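Local coordinates for protein NAD-dependent epimerase/dehydratase (Methylobacillus flagellatus KT, PDB 3GPI) that is of unknown function but has the Rossmann-type fold of the NAD-dependent epimerase/dehydratase family and so probably binds a dinucleotide cofactor, at residues M165-W175 / L224-Y235. Sequence-based numbering, arbitrary orientation. Where two conformers were deposited one is given.
Sequences MIRQAQTPEQW and LRWLADRQGIAY
Leu-224 and the indole of Trp-175 carry the apolar half of this contact. The leucine lies across one ring face, its CD1 in a CH-pi contact 3.8 Å from the centroid of the five-membered ring, while Pro-172 CA lies over the rim of the opposite face. At the edge, Ala-228 CB sits near the ring plane, and Trp-175 NE1 donates a hydrogen bond to Gln-168 O (2.8 Å) from above the carbonyl plane, which fixes the indole's rotation. The ring of Tyr-235 meets the indole obliquely, planes at 49°, and Pro-172 CG rests on Ile-233 CG2. Ala-169 CB presses on Leu-227 CB at 3.4 Å, tighter than usual, and Leu-227 CD1 reaches Met-165 CB.

The polar half belongs to Gln-231. Extended beyond CG (chi2 -177°), it sends NE2 to Ile-166 O over 3.1 Å in a nearly straight bond (174°), and the same nitrogen also holds Leu-227 O. Its OE1 receives Gln-170 NE2 at 2.9 Å, so that both ends of one amide tie the segments together.

Tyr-270 of helix 266-277 touches Met-165, Ile-166 and Leu-227. This is helix-end packing that joins helices 164-168 and 220-230, probably within the smaller C-terminal part, as in extended short-chain dehydrogenases.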
# COMPACT_ATOMS: atom_id res chain seq x y z
N MET A 165 -12.55 3.67 -9.57
CA MET A 165 -13.03 2.68 -10.53
C MET A 165 -14.56 2.65 -10.56
O MET A 165 -15.18 2.45 -11.61
CB MET A 165 -12.50 1.26 -10.21
CG MET A 165 -11.04 0.96 -10.61
SD MET A 165 -10.58 1.25 -12.36
CE MET A 165 -9.99 2.91 -12.16
N ILE A 166 -15.16 2.84 -9.39
CA ILE A 166 -16.64 2.88 -9.28
C ILE A 166 -17.19 4.06 -10.06
O ILE A 166 -18.18 3.90 -10.80
CB ILE A 166 -17.11 2.91 -7.81
CG1 ILE A 166 -16.93 1.54 -7.19
CG2 ILE A 166 -18.60 3.36 -7.67
CD1 ILE A 166 -17.25 1.48 -5.70
N ARG A 167 -16.54 5.21 -9.93
CA ARG A 167 -17.00 6.40 -10.66
C ARG A 167 -16.73 6.23 -12.15
O ARG A 167 -17.63 6.49 -12.96
CB ARG A 167 -16.36 7.68 -10.11
CG ARG A 167 -16.83 7.99 -8.68
CD ARG A 167 -16.27 9.33 -8.21
NE ARG A 167 -14.81 9.43 -8.35
CZ ARG A 167 -13.93 9.14 -7.39
NH1 ARG A 167 -14.32 8.72 -6.19
NH2 ARG A 167 -12.66 9.26 -7.64
N GLN A 168 -15.54 5.76 -12.54
CA GLN A 168 -15.21 5.62 -13.94
C GLN A 168 -16.17 4.62 -14.62
O GLN A 168 -16.50 4.75 -15.80
CB GLN A 168 -13.80 5.12 -14.13
CG GLN A 168 -13.38 5.11 -15.63
CD GLN A 168 -11.91 4.91 -15.92
OE1 GLN A 168 -11.20 4.12 -15.27
NE2 GLN A 168 -11.45 5.57 -16.98
N ALA A 169 -16.60 3.60 -13.89
CA ALA A 169 -17.51 2.60 -14.44
C ALA A 169 -18.86 3.20 -14.83
O ALA A 169 -19.59 2.61 -15.62
CB ALA A 169 -17.71 1.48 -13.41
N GLN A 170 -19.16 4.38 -14.28
CA GLN A 170 -20.45 5.05 -14.55
C GLN A 170 -20.43 5.79 -15.87
O GLN A 170 -21.49 6.25 -16.35
CB GLN A 170 -20.76 6.02 -13.40
CG GLN A 170 -21.13 5.33 -12.08
CD GLN A 170 -21.34 6.31 -10.96
OE1 GLN A 170 -21.52 7.50 -11.22
NE2 GLN A 170 -21.31 5.83 -9.73
N THR A 171 -19.25 5.93 -16.45
CA THR A 171 -19.09 6.69 -17.69
C THR A 171 -18.31 5.91 -18.79
O THR A 171 -17.15 6.20 -19.06
CB THR A 171 -18.43 8.06 -17.41
OG1 THR A 171 -17.15 7.83 -16.80
CG2 THR A 171 -19.33 8.92 -16.52
N PRO A 172 -18.98 4.95 -19.47
CA PRO A 172 -18.28 4.09 -20.44
C PRO A 172 -17.65 4.84 -21.62
O PRO A 172 -16.66 4.36 -22.16
CB PRO A 172 -19.37 3.11 -20.93
CG PRO A 172 -20.39 3.13 -19.88
CD PRO A 172 -20.38 4.53 -19.32
N GLU A 173 -18.15 6.03 -21.97
CA GLU A 173 -17.46 6.82 -22.99
C GLU A 173 -16.04 7.27 -22.57
O GLU A 173 -15.21 7.60 -23.42
CB GLU A 173 -18.32 8.02 -23.45
N GLN A 174 -15.75 7.25 -21.28
CA GLN A 174 -14.43 7.66 -20.77
C GLN A 174 -13.51 6.48 -20.44
O GLN A 174 -12.46 6.66 -19.83
CB GLN A 174 -14.57 8.58 -19.54
CG GLN A 174 -15.44 9.81 -19.81
CD GLN A 174 -15.51 10.77 -18.64
OE1 GLN A 174 -14.49 11.14 -18.05
NE2 GLN A 174 -16.72 11.21 -18.31
N TRP A 175 -13.93 5.26 -20.79
CA TRP A 175 -13.07 4.11 -20.53
C TRP A 175 -11.80 4.15 -21.38
O TRP A 175 -11.83 4.67 -22.50
CB TRP A 175 -13.86 2.80 -20.72
CG TRP A 175 -14.97 2.63 -19.71
CD1 TRP A 175 -15.25 3.44 -18.65
CD2 TRP A 175 -15.91 1.55 -19.66
NE1 TRP A 175 -16.31 2.94 -17.95
CE2 TRP A 175 -16.74 1.78 -18.54
CE3 TRP A 175 -16.13 0.40 -20.46
CZ2 TRP A 175 -17.80 0.91 -18.20
CZ3 TRP A 175 -17.18 -0.46 -20.10
CH2 TRP A 175 -17.99 -0.19 -18.99
N LEU A 224 -14.35 -2.67 -15.22
CA LEU A 224 -15.28 -1.57 -15.51
C LEU A 224 -16.65 -2.10 -15.89
O LEU A 224 -17.63 -1.58 -15.40
CB LEU A 224 -14.70 -0.65 -16.57
CG LEU A 224 -13.52 0.19 -16.14
CD1 LEU A 224 -12.82 0.73 -17.39
CD2 LEU A 224 -13.96 1.31 -15.18
N ARG A 225 -16.71 -3.16 -16.70
CA ARG A 225 -18.02 -3.72 -17.06
C ARG A 225 -18.71 -4.35 -15.86
O ARG A 225 -19.91 -4.22 -15.74
CB ARG A 225 -17.87 -4.73 -18.18
CG ARG A 225 -17.62 -4.09 -19.53
CD ARG A 225 -17.46 -5.16 -20.55
NE ARG A 225 -17.40 -4.59 -21.89
CZ ARG A 225 -17.81 -5.26 -22.96
NH1 ARG A 225 -18.35 -6.47 -22.84
NH2 ARG A 225 -17.68 -4.68 -24.15
N TRP A 226 -17.95 -5.03 -14.99
CA TRP A 226 -18.55 -5.67 -13.81
C TRP A 226 -19.13 -4.56 -12.92
O TRP A 226 -20.27 -4.66 -12.39
CB TRP A 226 -17.42 -6.47 -13.08
CG TRP A 226 -17.94 -7.31 -11.90
CD1 TRP A 226 -18.29 -8.63 -11.95
CD2 TRP A 226 -18.11 -6.89 -10.56
NE1 TRP A 226 -18.68 -9.05 -10.71
CE2 TRP A 226 -18.58 -8.01 -9.83
CE3 TRP A 226 -17.89 -5.69 -9.87
CZ2 TRP A 226 -18.86 -7.96 -8.46
CZ3 TRP A 226 -18.16 -5.64 -8.50
CH2 TRP A 226 -18.66 -6.77 -7.81
N LEU A 227 -18.36 -3.49 -12.73
CA LEU A 227 -18.82 -2.37 -11.93
C LEU A 227 -20.01 -1.63 -12.56
O LEU A 227 -20.92 -1.16 -11.85
CB LEU A 227 -17.67 -1.41 -11.69
CG LEU A 227 -16.62 -1.91 -10.68
CD1 LEU A 227 -15.42 -1.02 -10.67
CD2 LEU A 227 -17.22 -2.08 -9.26
N ALA A 228 -20.00 -1.55 -13.88
CA ALA A 228 -21.09 -0.90 -14.61
C ALA A 228 -22.35 -1.76 -14.45
O ALA A 228 -23.42 -1.21 -14.16
CB ALA A 228 -20.72 -0.75 -16.07
N ASP A 229 -22.21 -3.08 -14.56
CA ASP A 229 -23.35 -4.00 -14.42
C ASP A 229 -24.02 -3.86 -13.06
O ASP A 229 -25.25 -3.80 -12.94
CB ASP A 229 -22.92 -5.44 -14.64
CG ASP A 229 -22.64 -5.75 -16.09
OD1 ASP A 229 -22.87 -4.89 -16.98
OD2 ASP A 229 -22.14 -6.89 -16.37
N ARG A 230 -23.23 -3.72 -12.02
CA ARG A 230 -23.82 -3.62 -10.70
C ARG A 230 -24.36 -2.25 -10.36
O ARG A 230 -24.99 -2.07 -9.33
CB ARG A 230 -22.80 -4.11 -9.65
CG ARG A 230 -22.96 -5.63 -9.47
CD ARG A 230 -21.68 -6.39 -9.38
NE ARG A 230 -21.87 -7.82 -9.65
CZ ARG A 230 -21.75 -8.37 -10.86
NH1 ARG A 230 -21.44 -7.60 -11.91
NH2 ARG A 230 -21.94 -9.68 -11.03
N GLN A 231 -24.11 -1.26 -11.21
CA GLN A 231 -24.63 0.09 -11.00
C GLN A 231 -25.70 0.53 -12.02
O GLN A 231 -26.06 1.72 -12.08
CB GLN A 231 -23.50 1.10 -11.01
CG GLN A 231 -22.46 0.88 -9.88
CD GLN A 231 -21.43 1.95 -9.91
OE1 GLN A 231 -21.61 3.00 -9.32
NE2 GLN A 231 -20.31 1.67 -10.59
N GLY A 232 -26.18 -0.42 -12.83
CA GLY A 232 -27.20 -0.09 -13.82
C GLY A 232 -26.70 0.87 -14.88
O GLY A 232 -27.42 1.79 -15.29
N ILE A 233 -25.46 0.70 -15.32
CA ILE A 233 -24.85 1.58 -16.32
C ILE A 233 -24.86 0.89 -17.67
O ILE A 233 -24.36 -0.21 -17.83
CB ILE A 233 -23.38 1.91 -15.93
CG1 ILE A 233 -23.33 2.55 -14.53
CG2 ILE A 233 -22.73 2.75 -17.01
CD1 ILE A 233 -24.09 3.85 -14.37
N ALA A 234 -25.44 1.55 -18.66
CA ALA A 234 -25.53 0.98 -19.99
C ALA A 234 -24.25 1.10 -20.78
O ALA A 234 -23.57 2.13 -20.73
CB ALA A 234 -26.68 1.65 -20.76
N TYR A 235 -23.92 0.05 -21.54
CA TYR A 235 -22.83 0.15 -22.52
C TYR A 235 -23.16 -0.89 -23.60
O TYR A 235 -24.02 -1.77 -23.38
CB TYR A 235 -21.44 -0.12 -21.88
CG TYR A 235 -21.37 -1.45 -21.15
CD1 TYR A 235 -20.98 -2.63 -21.83
CD2 TYR A 235 -21.73 -1.56 -19.80
CE1 TYR A 235 -20.95 -3.84 -21.20
CE2 TYR A 235 -21.70 -2.79 -19.15
CZ TYR A 235 -21.29 -3.94 -19.86
OH TYR A 235 -21.25 -5.17 -19.28